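Local coordinates for protein histone-lysine N-methyltransferase SETMAR (Homo sapiens, PDB 3BO5) that transfers methyl groups from S-adenosyl-L-methionine to a lysine of histone H3 with this SET-containing domain and, fused to an Hsmar1 transposase, acts in DNA double-strand break repair, at residues H44-A50 with Y155-G161; P60-C64 with T73-L77; D85-L89 with K148-V152; K136-L140 with I205-N210; L270-C274 with F284-D288. The protein carries 2 engineered substitutions. All blocks are in the same frame, centred on the assembly; numbering follows the deposited sequence. Where two conformers were deposited one is given.

Contact 1: H44-A50 with Y155-G161; sequences HVVGPGA and YAGEVLG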
# COMPACT_ATOMS: atom_id res chain seq x y z
N HIS A 44 -8.80 -4.69 -0.44
CA HIS A 44 -9.78 -3.57 -0.57
C HIS A 44 -11.22 -4.15 -0.47
O HIS A 44 -11.53 -5.31 -0.90
CB HIS A 44 -9.77 -2.92 -1.92
CG HIS A 44 -8.55 -2.12 -2.26
ND1 HIS A 44 -7.84 -1.37 -1.34
CD2 HIS A 44 -7.97 -1.91 -3.48
CE1 HIS A 44 -6.88 -0.73 -1.99
NE2 HIS A 44 -6.93 -1.05 -3.27
N VAL A 45 -12.11 -3.32 0.08
CA VAL A 45 -13.52 -3.66 0.13
C VAL A 45 -14.28 -2.46 -0.43
O VAL A 45 -13.75 -1.35 -0.53
CB VAL A 45 -13.99 -3.91 1.56
CG1 VAL A 45 -13.19 -5.08 2.21
CG2 VAL A 45 -13.86 -2.64 2.44
N VAL A 46 -15.52 -2.73 -0.84
CA VAL A 46 -16.39 -1.65 -1.32
C VAL A 46 -16.71 -0.72 -0.18
O VAL A 46 -17.04 -1.18 0.96
CB VAL A 46 -17.77 -2.18 -1.77
CG1 VAL A 46 -18.80 -1.01 -1.91
CG2 VAL A 46 -17.62 -2.90 -3.04
N GLY A 47 -16.65 0.59 -0.49
CA GLY A 47 -17.04 1.57 0.53
C GLY A 47 -18.07 2.48 -0.12
O GLY A 47 -18.31 2.39 -1.36
N PRO A 48 -18.67 3.34 0.72
CA PRO A 48 -19.63 4.30 0.17
C PRO A 48 -19.05 5.12 -0.97
O PRO A 48 -17.95 5.72 -0.89
CB PRO A 48 -20.06 5.14 1.37
CG PRO A 48 -19.75 4.32 2.53
CD PRO A 48 -18.51 3.51 2.17
N GLY A 49 -19.84 5.22 -2.01
CA GLY A 49 -19.48 6.04 -3.17
C GLY A 49 -18.58 5.41 -4.20
O GLY A 49 -18.34 5.96 -5.29
N ALA A 50 -18.05 4.23 -3.87
CA ALA A 50 -17.29 3.50 -4.86
C ALA A 50 -18.23 3.18 -6.04
O ALA A 50 -19.33 2.73 -5.84
CB ALA A 50 -16.80 2.22 -4.22
N TYR A 155 -1.55 -1.07 0.86
CA TYR A 155 -2.36 -0.18 1.68
C TYR A 155 -3.78 -0.42 1.16
O TYR A 155 -4.18 0.03 0.09
CB TYR A 155 -1.89 1.25 1.38
CG TYR A 155 -2.35 2.28 2.42
CD1 TYR A 155 -1.71 2.43 3.66
CD2 TYR A 155 -3.48 3.07 2.12
CE1 TYR A 155 -2.13 3.33 4.61
CE2 TYR A 155 -3.93 4.02 3.09
CZ TYR A 155 -3.27 4.14 4.31
OH TYR A 155 -3.68 5.02 5.26
N ALA A 156 -4.54 -1.17 2.00
CA ALA A 156 -5.87 -1.69 1.56
C ALA A 156 -6.97 -1.29 2.57
O ALA A 156 -6.74 -1.26 3.72
CB ALA A 156 -5.84 -3.26 1.45
N GLY A 157 -8.15 -0.96 2.06
CA GLY A 157 -9.26 -0.62 2.96
C GLY A 157 -10.46 -0.32 2.13
O GLY A 157 -10.67 -0.92 1.10
N GLU A 158 -11.38 0.48 2.69
CA GLU A 158 -12.57 0.77 1.90
C GLU A 158 -12.21 1.65 0.73
O GLU A 158 -11.48 2.65 0.89
CB GLU A 158 -13.54 1.61 2.75
CG GLU A 158 -14.15 0.86 3.90
CD GLU A 158 -15.10 1.74 4.67
OE1 GLU A 158 -14.68 2.33 5.66
OE2 GLU A 158 -16.23 1.86 4.19
N VAL A 159 -12.78 1.32 -0.41
CA VAL A 159 -12.61 2.14 -1.63
C VAL A 159 -13.80 3.08 -1.67
O VAL A 159 -14.95 2.63 -1.62
CB VAL A 159 -12.59 1.25 -2.87
CG1 VAL A 159 -12.51 2.05 -4.15
CG2 VAL A 159 -11.31 0.35 -2.76
N LEU A 160 -13.53 4.38 -1.69
CA LEU A 160 -14.59 5.39 -1.42
C LEU A 160 -14.75 6.24 -2.66
O LEU A 160 -13.87 6.43 -3.48
CB LEU A 160 -14.14 6.33 -0.32
CG LEU A 160 -13.88 5.75 1.04
CD1 LEU A 160 -13.51 6.83 2.08
CD2 LEU A 160 -15.07 4.95 1.50
N GLY A 161 -15.93 6.82 -2.77
CA GLY A 161 -16.06 7.90 -3.71
C GLY A 161 -15.63 9.26 -3.15
O GLY A 161 -15.51 9.46 -1.93
O HOH W 1 -17.86 -0.11 3.78

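Contact 2: P60-C64 with T73-L77; sequences PGCIC and TCSCL. With ZN (zinc ion), chain D; ZN (zinc ion), chain B.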
# COMPACT_ATOMS: atom_id res chain seq x y z
N PRO A 60 -9.42 -9.20 -18.72
CA PRO A 60 -9.56 -10.60 -19.13
C PRO A 60 -8.29 -11.44 -19.09
O PRO A 60 -8.37 -12.67 -19.18
CB PRO A 60 -10.01 -10.53 -20.57
CG PRO A 60 -9.68 -9.20 -21.06
CD PRO A 60 -9.63 -8.26 -19.84
N GLY A 61 -7.19 -10.74 -18.91
CA GLY A 61 -5.89 -11.44 -18.75
C GLY A 61 -5.14 -11.67 -20.06
O GLY A 61 -5.58 -11.26 -21.17
N CYS A 62 -4.00 -12.36 -19.94
CA CYS A 62 -3.21 -12.65 -21.13
C CYS A 62 -3.55 -14.03 -21.65
O CYS A 62 -4.24 -14.83 -21.01
CB CYS A 62 -1.74 -12.58 -20.76
SG CYS A 62 -1.23 -13.80 -19.52
N ILE A 63 -2.99 -14.29 -22.86
CA ILE A 63 -3.32 -15.56 -23.48
C ILE A 63 -2.24 -16.61 -23.35
O ILE A 63 -2.37 -17.68 -23.93
CB ILE A 63 -3.63 -15.39 -24.99
CG1 ILE A 63 -2.41 -14.94 -25.77
CG2 ILE A 63 -4.83 -14.43 -25.18
CD1 ILE A 63 -2.61 -14.88 -27.33
N CYS A 64 -1.25 -16.35 -22.52
CA CYS A 64 -0.10 -17.23 -22.44
C CYS A 64 -0.53 -18.47 -21.73
O CYS A 64 -1.22 -18.39 -20.69
CB CYS A 64 0.96 -16.57 -21.59
SG CYS A 64 1.26 -14.88 -22.12
N THR A 73 5.01 -11.06 -25.88
CA THR A 73 3.98 -12.08 -26.16
C THR A 73 2.90 -12.10 -25.07
O THR A 73 1.83 -12.67 -25.23
CB THR A 73 4.59 -13.47 -26.36
OG1 THR A 73 5.39 -13.80 -25.24
CG2 THR A 73 5.56 -13.44 -27.56
N CYS A 74 3.16 -11.42 -23.97
CA CYS A 74 2.23 -11.40 -22.84
C CYS A 74 1.58 -10.06 -22.74
O CYS A 74 2.28 -9.04 -22.58
CB CYS A 74 2.99 -11.68 -21.55
SG CYS A 74 1.85 -11.58 -20.15
N SER A 75 0.27 -10.03 -22.94
CA SER A 75 -0.45 -8.71 -22.92
C SER A 75 -0.48 -8.08 -21.54
O SER A 75 -0.80 -6.91 -21.37
CB SER A 75 -1.87 -8.80 -23.49
OG SER A 75 -2.64 -9.81 -22.88
N CYS A 76 -0.14 -8.87 -20.52
CA CYS A 76 0.08 -8.30 -19.19
C CYS A 76 1.42 -7.59 -18.99
O CYS A 76 1.61 -6.94 -17.94
CB CYS A 76 -0.08 -9.37 -18.08
SG CYS A 76 -1.66 -10.13 -18.08
N LEU A 77 2.36 -7.76 -19.93
CA LEU A 77 3.71 -7.26 -19.82
C LEU A 77 4.02 -6.30 -20.94
O LEU A 77 5.12 -6.37 -21.52
CB LEU A 77 4.72 -8.39 -19.87
CG LEU A 77 4.65 -9.32 -18.67
CD1 LEU A 77 5.71 -10.43 -18.71
CD2 LEU A 77 4.79 -8.56 -17.39
ZN ZN D . 1.05 -13.72 -20.11
ZN ZN B . -1.34 -12.36 -17.60
O HOH W 2 -0.94 -12.35 -24.01

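Contact 3: D85-L89 with K148-V152; sequences DNSCL and KGRFV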
# COMPACT_ATOMS: atom_id res chain seq x y z
N ASP A 85 13.39 -12.29 -11.04
CA ASP A 85 13.15 -13.65 -10.68
C ASP A 85 13.06 -13.85 -9.17
O ASP A 85 12.56 -14.92 -8.74
CB ASP A 85 14.19 -14.60 -11.30
CG ASP A 85 13.90 -16.04 -10.97
OD1 ASP A 85 12.86 -16.55 -11.42
OD2 ASP A 85 14.68 -16.65 -10.22
N ASN A 86 13.52 -12.85 -8.40
CA ASN A 86 13.45 -12.89 -6.93
C ASN A 86 12.24 -12.13 -6.46
O ASN A 86 12.11 -11.91 -5.27
CB ASN A 86 14.67 -12.27 -6.31
CG ASN A 86 15.89 -13.09 -6.56
OD1 ASN A 86 15.84 -14.32 -6.46
ND2 ASN A 86 16.97 -12.43 -6.98
N SER A 87 11.33 -11.84 -7.38
CA SER A 87 10.10 -11.10 -7.07
C SER A 87 10.34 -9.65 -6.70
O SER A 87 9.43 -9.02 -6.12
CB SER A 87 9.35 -11.77 -5.94
OG SER A 87 8.95 -13.05 -6.45
N CYS A 88 11.51 -9.11 -7.05
CA CYS A 88 11.77 -7.72 -6.73
C CYS A 88 11.24 -6.80 -7.84
O CYS A 88 11.35 -7.13 -9.03
CB CYS A 88 13.28 -7.51 -6.54
SG CYS A 88 13.92 -8.33 -5.17
N LEU A 89 10.71 -5.63 -7.50
CA LEU A 89 10.24 -4.67 -8.46
C LEU A 89 11.43 -4.14 -9.24
O LEU A 89 12.38 -3.56 -8.62
CB LEU A 89 9.61 -3.51 -7.68
CG LEU A 89 9.00 -2.44 -8.59
CD1 LEU A 89 7.79 -3.03 -9.27
CD2 LEU A 89 8.66 -1.13 -7.87
N LYS A 148 15.94 -5.04 -0.94
CA LYS A 148 15.50 -3.97 -1.82
C LYS A 148 14.67 -4.52 -2.95
O LYS A 148 15.05 -5.47 -3.61
CB LYS A 148 16.71 -3.32 -2.44
CG LYS A 148 16.41 -2.18 -3.37
CD LYS A 148 17.68 -1.43 -3.80
CE LYS A 148 17.31 -0.33 -4.75
NZ LYS A 148 18.45 0.59 -5.03
N GLY A 149 13.51 -3.90 -3.16
CA GLY A 149 12.66 -4.26 -4.25
C GLY A 149 11.56 -5.23 -3.90
O GLY A 149 10.62 -5.37 -4.67
N ARG A 150 11.66 -5.89 -2.78
CA ARG A 150 10.68 -6.90 -2.40
C ARG A 150 9.34 -6.27 -1.99
O ARG A 150 9.29 -5.16 -1.42
CB ARG A 150 11.21 -7.75 -1.25
CG ARG A 150 12.25 -8.77 -1.79
CD ARG A 150 11.66 -9.90 -2.70
NE ARG A 150 10.72 -10.73 -1.96
CZ ARG A 150 11.02 -11.63 -1.02
NH1 ARG A 150 12.30 -11.93 -0.82
NH2 ARG A 150 10.06 -12.24 -0.33
N PHE A 151 8.24 -6.95 -2.34
CA PHE A 151 6.91 -6.48 -1.95
C PHE A 151 6.80 -6.60 -0.46
O PHE A 151 7.08 -7.66 0.12
CB PHE A 151 5.84 -7.38 -2.62
CG PHE A 151 4.45 -7.12 -2.11
CD1 PHE A 151 3.86 -5.86 -2.39
CD2 PHE A 151 3.76 -8.08 -1.38
CE1 PHE A 151 2.49 -5.57 -1.89
CE2 PHE A 151 2.47 -7.80 -0.87
CZ PHE A 151 1.83 -6.55 -1.16
N VAL A 152 6.28 -5.55 0.13
CA VAL A 152 6.15 -5.50 1.57
C VAL A 152 4.68 -5.67 2.01
O VAL A 152 4.32 -6.65 2.64
CB VAL A 152 6.74 -4.20 2.10
CG1 VAL A 152 6.49 -4.03 3.60
CG2 VAL A 152 8.29 -4.31 1.92
O HOH W 3 8.53 -9.43 -3.61

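Contact 4: K136-L140 with I205-N210; sequences KGWGL and IGRFLN. With SAH (S-adenosyl-L-homocysteine), chain F.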
# COMPACT_ATOMS: atom_id res chain seq x y z
N LYS A 136 4.99 8.95 17.35
CA LYS A 136 4.17 8.89 16.14
C LYS A 136 2.99 7.93 16.32
O LYS A 136 2.29 7.62 15.35
CB LYS A 136 5.06 8.44 14.96
CG LYS A 136 6.26 9.38 14.70
CD LYS A 136 7.16 8.82 13.58
CE LYS A 136 7.63 7.42 13.84
NZ LYS A 136 8.83 7.17 12.91
N GLY A 137 2.70 7.49 17.57
CA GLY A 137 1.65 6.50 17.80
C GLY A 137 2.13 5.16 17.39
O GLY A 137 3.31 4.86 17.55
N TRP A 138 1.23 4.33 16.88
CA TRP A 138 1.66 2.98 16.50
C TRP A 138 2.34 3.06 15.15
O TRP A 138 2.09 4.00 14.35
CB TRP A 138 0.45 2.06 16.37
CG TRP A 138 -0.14 1.80 17.70
CD1 TRP A 138 -1.06 2.56 18.37
CD2 TRP A 138 0.28 0.79 18.60
NE1 TRP A 138 -1.31 2.00 19.64
CE2 TRP A 138 -0.48 0.93 19.79
CE3 TRP A 138 1.20 -0.25 18.51
CZ2 TRP A 138 -0.36 0.05 20.88
CZ3 TRP A 138 1.29 -1.17 19.58
CH2 TRP A 138 0.55 -0.97 20.76
N GLY A 139 3.28 2.17 14.90
CA GLY A 139 3.88 2.03 13.56
C GLY A 139 3.98 0.57 13.17
O GLY A 139 3.56 -0.31 13.94
N LEU A 140 4.56 0.35 12.02
CA LEU A 140 4.79 -1.04 11.52
C LEU A 140 6.28 -1.17 11.32
O LEU A 140 6.93 -0.31 10.68
CB LEU A 140 4.04 -1.26 10.22
CG LEU A 140 3.98 -2.73 9.79
CD1 LEU A 140 3.05 -3.46 10.73
CD2 LEU A 140 3.45 -2.81 8.34
N ILE A 205 -2.87 -4.11 7.26
CA ILE A 205 -1.80 -3.68 8.17
C ILE A 205 -1.09 -2.43 7.65
O ILE A 205 -0.40 -1.74 8.43
CB ILE A 205 -0.66 -4.75 8.42
CG1 ILE A 205 -0.13 -5.29 7.08
CG2 ILE A 205 -1.11 -5.81 9.46
CD1 ILE A 205 1.19 -6.02 7.26
N GLY A 206 -1.26 -2.12 6.35
CA GLY A 206 -0.63 -0.92 5.83
C GLY A 206 -1.08 0.36 6.51
O GLY A 206 -0.38 1.39 6.44
N ARG A 207 -2.25 0.32 7.14
CA ARG A 207 -2.77 1.50 7.85
C ARG A 207 -1.79 1.94 8.94
O ARG A 207 -1.83 3.09 9.37
CB ARG A 207 -4.16 1.27 8.47
CG ARG A 207 -4.07 0.28 9.65
CD ARG A 207 -5.38 -0.28 9.97
NE ARG A 207 -6.36 0.73 10.40
CZ ARG A 207 -6.41 1.23 11.65
NH1 ARG A 207 -5.48 0.86 12.55
NH2 ARG A 207 -7.41 2.10 12.03
N PHE A 208 -0.91 1.02 9.41
CA PHE A 208 0.02 1.41 10.49
C PHE A 208 1.32 2.05 10.02
O PHE A 208 2.13 2.45 10.84
CB PHE A 208 0.35 0.19 11.35
CG PHE A 208 -0.83 -0.24 12.18
CD1 PHE A 208 -1.24 0.55 13.27
CD2 PHE A 208 -1.54 -1.42 11.88
CE1 PHE A 208 -2.37 0.18 14.03
CE2 PHE A 208 -2.67 -1.78 12.64
CZ PHE A 208 -3.05 -1.00 13.75
N LEU A 209 1.50 2.17 8.71
CA LEU A 209 2.73 2.77 8.20
C LEU A 209 2.81 4.24 8.47
O LEU A 209 1.93 5.01 8.00
CB LEU A 209 2.81 2.59 6.72
CG LEU A 209 2.99 1.11 6.33
CD1 LEU A 209 2.64 0.93 4.83
CD2 LEU A 209 4.39 0.54 6.72
N ASN A 210 3.85 4.63 9.20
CA ASN A 210 4.07 6.07 9.39
C ASN A 210 4.73 6.73 8.20
O ASN A 210 5.27 6.08 7.28
CB ASN A 210 4.83 6.28 10.72
CG ASN A 210 3.95 6.02 11.89
OD1 ASN A 210 2.80 6.44 11.92
ND2 ASN A 210 4.51 5.36 12.92
N SAH F . 0.57 6.28 13.92
CA SAH F . -0.71 5.77 13.33
CB SAH F . -0.48 4.94 12.05
CG SAH F . -0.25 5.89 10.86
SD SAH F . -1.76 6.80 10.43
C SAH F . -1.46 4.96 14.41
O SAH F . -1.08 4.97 15.58
OXT SAH F . -2.48 4.29 14.04
C5' SAH F . -1.10 8.48 10.34
C4' SAH F . -0.90 9.16 11.69
O4' SAH F . 0.28 8.67 12.34
C3' SAH F . -0.67 10.63 11.58
O3' SAH F . -1.93 11.35 11.51
C2' SAH F . 0.10 10.97 12.83
O2' SAH F . -0.72 10.89 14.01
C1' SAH F . 1.02 9.77 12.92
N9 SAH F . 2.24 9.91 12.10
C8 SAH F . 2.62 9.16 10.99
N7 SAH F . 3.82 9.55 10.61
C5 SAH F . 4.26 10.51 11.45
C6 SAH F . 5.45 11.27 11.45
N6 SAH F . 6.49 11.11 10.62
N1 SAH F . 5.53 12.23 12.45
C2 SAH F . 4.53 12.42 13.35
N3 SAH F . 3.36 11.68 13.40
C4 SAH F . 3.26 10.79 12.38
O HOH W 4 5.52 2.74 10.57

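Contact 5: L270-C274 with F284-D288; sequences LRKPC and FLPFD. With ZN (zinc ion), chain E; SAH (S-adenosyl-L-homocysteine), chain F.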
# COMPACT_ATOMS: atom_id res chain seq x y z
N LEU A 270 -4.02 23.48 10.33
CA LEU A 270 -2.72 23.22 11.04
C LEU A 270 -1.82 22.27 10.26
O LEU A 270 -2.29 21.29 9.67
CB LEU A 270 -2.89 22.65 12.45
CG LEU A 270 -3.35 23.60 13.55
CD1 LEU A 270 -3.36 22.98 14.90
CD2 LEU A 270 -2.44 24.78 13.55
N ARG A 271 -0.54 22.64 10.19
CA ARG A 271 0.45 21.79 9.56
C ARG A 271 0.96 20.89 10.69
O ARG A 271 1.51 21.39 11.70
CB ARG A 271 1.53 22.69 8.94
CG ARG A 271 0.89 23.62 7.87
CD ARG A 271 1.81 24.67 7.32
NE ARG A 271 2.90 24.03 6.57
CZ ARG A 271 2.79 23.55 5.34
NH1 ARG A 271 1.62 23.62 4.67
NH2 ARG A 271 3.86 23.00 4.77
N LYS A 272 0.76 19.55 10.59
CA LYS A 272 1.11 18.67 11.69
C LYS A 272 2.60 18.42 11.64
O LYS A 272 3.16 18.34 10.56
CB LYS A 272 0.39 17.35 11.50
CG LYS A 272 -1.12 17.52 11.65
CD LYS A 272 -1.68 16.19 12.00
CE LYS A 272 -3.20 16.21 12.18
NZ LYS A 272 -3.54 14.92 12.85
N PRO A 273 3.25 18.38 12.80
CA PRO A 273 4.73 18.22 12.81
C PRO A 273 5.08 16.81 12.43
O PRO A 273 4.34 15.89 12.76
CB PRO A 273 5.12 18.40 14.25
CG PRO A 273 3.91 18.88 14.93
CD PRO A 273 2.71 18.57 14.16
N CYS A 274 6.22 16.69 11.77
CA CYS A 274 6.78 15.40 11.38
C CYS A 274 7.91 15.11 12.37
O CYS A 274 8.80 15.94 12.58
CB CYS A 274 7.35 15.45 9.93
SG CYS A 274 7.96 13.83 9.50
N PHE A 284 7.17 18.94 8.65
CA PHE A 284 5.72 18.81 8.62
C PHE A 284 5.27 17.57 7.87
O PHE A 284 5.88 17.14 6.87
CB PHE A 284 4.92 20.09 8.26
CG PHE A 284 4.04 20.00 6.94
CD1 PHE A 284 4.60 19.89 5.70
CD2 PHE A 284 2.65 20.10 7.01
CE1 PHE A 284 3.82 19.83 4.53
CE2 PHE A 284 1.85 20.03 5.85
CZ PHE A 284 2.43 19.92 4.62
N LEU A 285 4.18 17.01 8.38
CA LEU A 285 3.60 15.86 7.78
C LEU A 285 2.82 16.34 6.56
O LEU A 285 1.87 17.15 6.70
CB LEU A 285 2.71 15.19 8.86
CG LEU A 285 2.70 13.75 9.21
CD1 LEU A 285 4.15 13.28 9.34
CD2 LEU A 285 1.88 13.66 10.47
N PRO A 286 3.20 15.89 5.37
CA PRO A 286 2.66 16.47 4.13
C PRO A 286 1.30 15.92 3.67
O PRO A 286 1.20 15.39 2.55
CB PRO A 286 3.75 16.20 3.12
CG PRO A 286 4.27 14.75 3.58
CD PRO A 286 4.22 14.84 5.10
N PHE A 287 0.30 16.09 4.52
CA PHE A 287 -1.10 15.80 4.08
C PHE A 287 -1.59 16.86 3.11
O PHE A 287 -1.15 18.02 3.17
CB PHE A 287 -2.02 15.79 5.29
CG PHE A 287 -1.82 14.66 6.21
CD1 PHE A 287 -2.25 13.36 5.88
CD2 PHE A 287 -1.26 14.88 7.48
CE1 PHE A 287 -2.08 12.29 6.79
CE2 PHE A 287 -1.09 13.85 8.37
CZ PHE A 287 -1.51 12.53 8.06
N ASP A 288 -2.50 16.44 2.22
CA ASP A 288 -3.32 17.37 1.49
C ASP A 288 -4.54 17.65 2.36
O ASP A 288 -5.35 16.76 2.64
CB ASP A 288 -3.72 16.80 0.15
CG ASP A 288 -4.64 17.75 -0.64
OD1 ASP A 288 -4.57 18.96 -0.37
OD2 ASP A 288 -5.42 17.28 -1.52
ZN ZN E . 10.03 14.17 8.36
N SAH F . 0.57 6.28 13.92
CA SAH F . -0.71 5.77 13.33
CB SAH F . -0.48 4.94 12.05
CG SAH F . -0.25 5.89 10.86
SD SAH F . -1.76 6.80 10.43
C SAH F . -1.46 4.96 14.41
O SAH F . -1.08 4.97 15.58
OXT SAH F . -2.48 4.29 14.04
C5' SAH F . -1.10 8.48 10.34
C4' SAH F . -0.90 9.16 11.69
O4' SAH F . 0.28 8.67 12.34
C3' SAH F . -0.67 10.63 11.58
O3' SAH F . -1.93 11.35 11.51
C2' SAH F . 0.10 10.97 12.83
O2' SAH F . -0.72 10.89 14.01
C1' SAH F . 1.02 9.77 12.92
N9 SAH F . 2.24 9.91 12.10
C8 SAH F . 2.62 9.16 10.99
N7 SAH F . 3.82 9.55 10.61
C5 SAH F . 4.26 10.51 11.45
C6 SAH F . 5.45 11.27 11.45
N6 SAH F . 6.49 11.11 10.62
N1 SAH F . 5.53 12.23 12.45
C2 SAH F . 4.53 12.42 13.35
N3 SAH F . 3.36 11.68 13.40
C4 SAH F . 3.26 10.79 12.38
O HOH W 5 -0.07 18.35 8.26

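Contact 1: H44-A50 with Y155-G161
His44 packs on Val159 and on the backbone of Tyr155-Gly157. Its CB starts 3.7 Å from Val159 CG2. With CG anti to the carbonyl carbon (chi1 -69°), the imidazole turns one face to that same methyl, a CH-pi contact in which Val159 CG2 stands 4.1 Å from the His44 ring centroid and 26° off the ring normal. The methyl sits off-centre, nearest CG and more loosely at CD2. ND1 takes an in-plane but weak hydrogen bond from Gly157 N at 3.4 Å. CE1 comes to 3.5 Å from Tyr155 O, and NE2 is hydrogen-bonded to Pro229 O.

Beyond the histidine the backbones pair directly: Val45 N donates to Gly157 O at 3.0 Å, and Val159 N to Val45 O at 2.8 Å with an N-H...O angle of 159°. Within the type II turn Gly47-Ala50, Pro48 O receives Gly161 N at 3.0 Å. Gly47 leaves no room for a CB, which would strike Leu160 CD2. A water joins Val46 O to Glu158 OE2, while OE1 forms a salt bridge with Arg168. The bridges Val45-Glu158 and Val46-Val159 define a short parallel ladder, by which strand 45-46 of the pre-SET range adds to strand 151-160 in the SET-domain sheet.

Contact 2: P60-C64 with T73-L77
Cys62 SG bridges two zinc ions, 2.4 Å from each, and through them is tied to Cys74 and Cys76 across the contact and to Cys64 of its own segment. One ion also binds Cys64 SG and Cys74 SG, the latter at 2.3 Å, with Cys69 as fourth ligand. The other takes Cys76 SG, likewise at 2.3 Å, and is completed by Cys105 and Cys109. The torsions spread the sulfurs: Cys62 SG sits between its backbone N and carbonyl carbon (chi1 62°), whereas Cys74 SG is anti to the backbone N (chi1 177°).

Around the metals the fit is close. Cys62 CB lies 3.6 Å from Cys76 SG, and Ser75 OG reaches to 3.4 Å from Cys62 CA. No direct hydrogen bond crosses between the segments; one water replaces it, accepting from Ser75 N at 2.8 Å and from Ile63 N while donating to Thr73 O. A sulfur shared by two ions is the hallmark of the triangular three-zinc cluster of pre-SET domains, in which Cys69 and Cys105 bridge likewise.

Both segments belong to the long connection between strand 45-46 and strand 102-103. Neither contains regular helix or strand, and Cys76 and Leu77 rest on the loop residue Asn117.

Contact 3: D85-L89 with K148-V152
Leu89 and Gly149 join two backbones that run at 85° to one another, through one direct hydrogen bond: Leu89 N donates to Gly149 O at 2.8 Å with an N-H...O angle of 168°. The same oxygen also receives a CA-H...O contact from Cys88 CA at 3.3 Å, so two successive residues close on one carbonyl. Gly149 adopts a positive phi, and a CB placed on it would run into Cys88 CB; the bare backbone is what permits the close approach.

Arg150 and Cys88 carry the side-chain contact. The arginine chain bends at chi2 (-69°) and again at chi3, which brings Arg150 CD alongside the opposing segment, 3.3 Å from Asn86 O and 3.7 Å from Cys88 SG. Beyond the bend, NE gives its hydrogen to a water at 3.0 Å, lying at the edge of the guanidinium and in its plane. That water also accepts from Phe151 N at 2.8 Å and donates to Ser87 O at 2.7 Å, forming a three-way bridge between the segments.

Topologically, a loop of the pre-SET range here lies against the turn that leads into strand 151-160 of the SET range, with Ala235 bonding the backbone of Gly149 and Arg150 from strand 230-235. Replaced by an alanine, Arg150 would probably leave the water held by two partners instead of three and open a gap beside Cys88 SG and Asn86 O. Arg150 also touches Gln125 and Phe126. Leu89, whose CB nears Gly149 O, turns its end to Ile220 and Phe234.

Contact 4: K136-L140 with I205-N210
Leu140 and Leu209 form the apolar centre, with Leu140 CD2 3.8 Å from Leu209 CD2. Here strand 138-142 of the SET domain packs against the 3-10 turn 205-208 and the Asn-His sequence after it, part of the SET-domain pseudoknot beside the cofactor. Leu140 CG is anti to its backbone N (chi1 -168°), which carries the isobutyl group toward the turn. Leu140 CB also lies 4.1 Å from Phe208 CB. Further along, Trp138 CB touches the Phe208 ring at CD1, 3.8 Å away, and the indole leads off from there. Val130 of the adjoining strand touches Trp138, Leu140 and Phe208.

Moving outward, Gly139 CA makes a CA-H...O contact of 3.3 Å with Phe208 O. A water accepts from both Leu140 N and Asn210 N, bridging the backbones where no direct bond forms.

The polar edge faces S-adenosyl-L-homocysteine. Asn210 ND2 donates to Trp138 O at 3.1 Å, a bent bond (138° at the hydrogen) that arrives 38° above the carbonyl plane. The other partner of Asn210 ND2 is Glu244, which also forms a salt bridge with Lys136 NZ. Lys136 lays its chain over one face of the adenine, Lys136 CD 3.7 Å from C6 of the ligand. Trp138 O is gripped a second time, by the ligand's amino nitrogen, atom N, at 2.8 Å. Trp138 N in turn donates to the ligand's carboxylate atom O at 2.7 Å, an oxygen that lies at the indole edge, in the ring plane.

Contact 5: L270-C274 with F284-D288
Arg271 and Phe284 provide the cation-pi interaction: the guanidinium lies flat on the phenyl ring with Arg271 CZ 3.6 Å from the Phe284 ring centroid and the two planes 22° apart. Pro286 N lies over the opposite face, so the ring is held between the arginine and its own chain. A serine in place of Phe284 would probably leave the Arg271 guanidinium without its stacking surface and free to swing away.

Hydrogen bonds hold the backbones beside this stack. Leu285 N donates to Lys272 O at 2.7 Å, nearly straight at 171°. One water lengthens the link, accepting from Lys272 N at 2.7 Å and donating to Leu285 O at 2.8 Å. The Lys272 side chain runs extended past the Phe287 ring to a hydrogen bond between its NZ and Asn178 OD1.

Metal coordination adds a third tie. Cys274 SG, anti to its backbone N (chi1 -178°), binds a zinc ion at 2.4 Å together with Cys276, Cys281 and Cys213. This is the post-SET zinc site, three of whose cysteines come from the C-terminal region while Cys213 belongs to the SET range; it probably helps hold the C-terminal segment over the cofactor pocket.

Contacts with the ligand line that pocket. Leu285 CD1, packed 3.9 Å from Cys274 CB, comes over a face of the adenine of S-adenosyl-L-homocysteine, 3.2 Å from C6. Phe287 brings CZ to 3.7 Å from O3' on the ribose.

How the contacts relate
Contacts 4 and 5 share the ligand: their centres are 16 Å apart and S-adenosyl-L-homocysteine touches both, its adenine sandwiched between Lys136 of contact 4 on one face and Leu285 of contact 5 on the other. Contact 1 adjoins contact 4 directly, Tyr155 CE1 lying 3.2 Å from Gly206 O, and the Tyr155 side chain is about 6 Å from the ligand. Contacts 1 and 3 both use strand 151-160, one towards each end, and lie on opposite sides of the chain's centre; both tie pre-SET residues to the SET range. Contact 2, nested along the chain within contact 1, is remote, its centre 36 Å from that of contact 4 and 42 Å from that of contact 5.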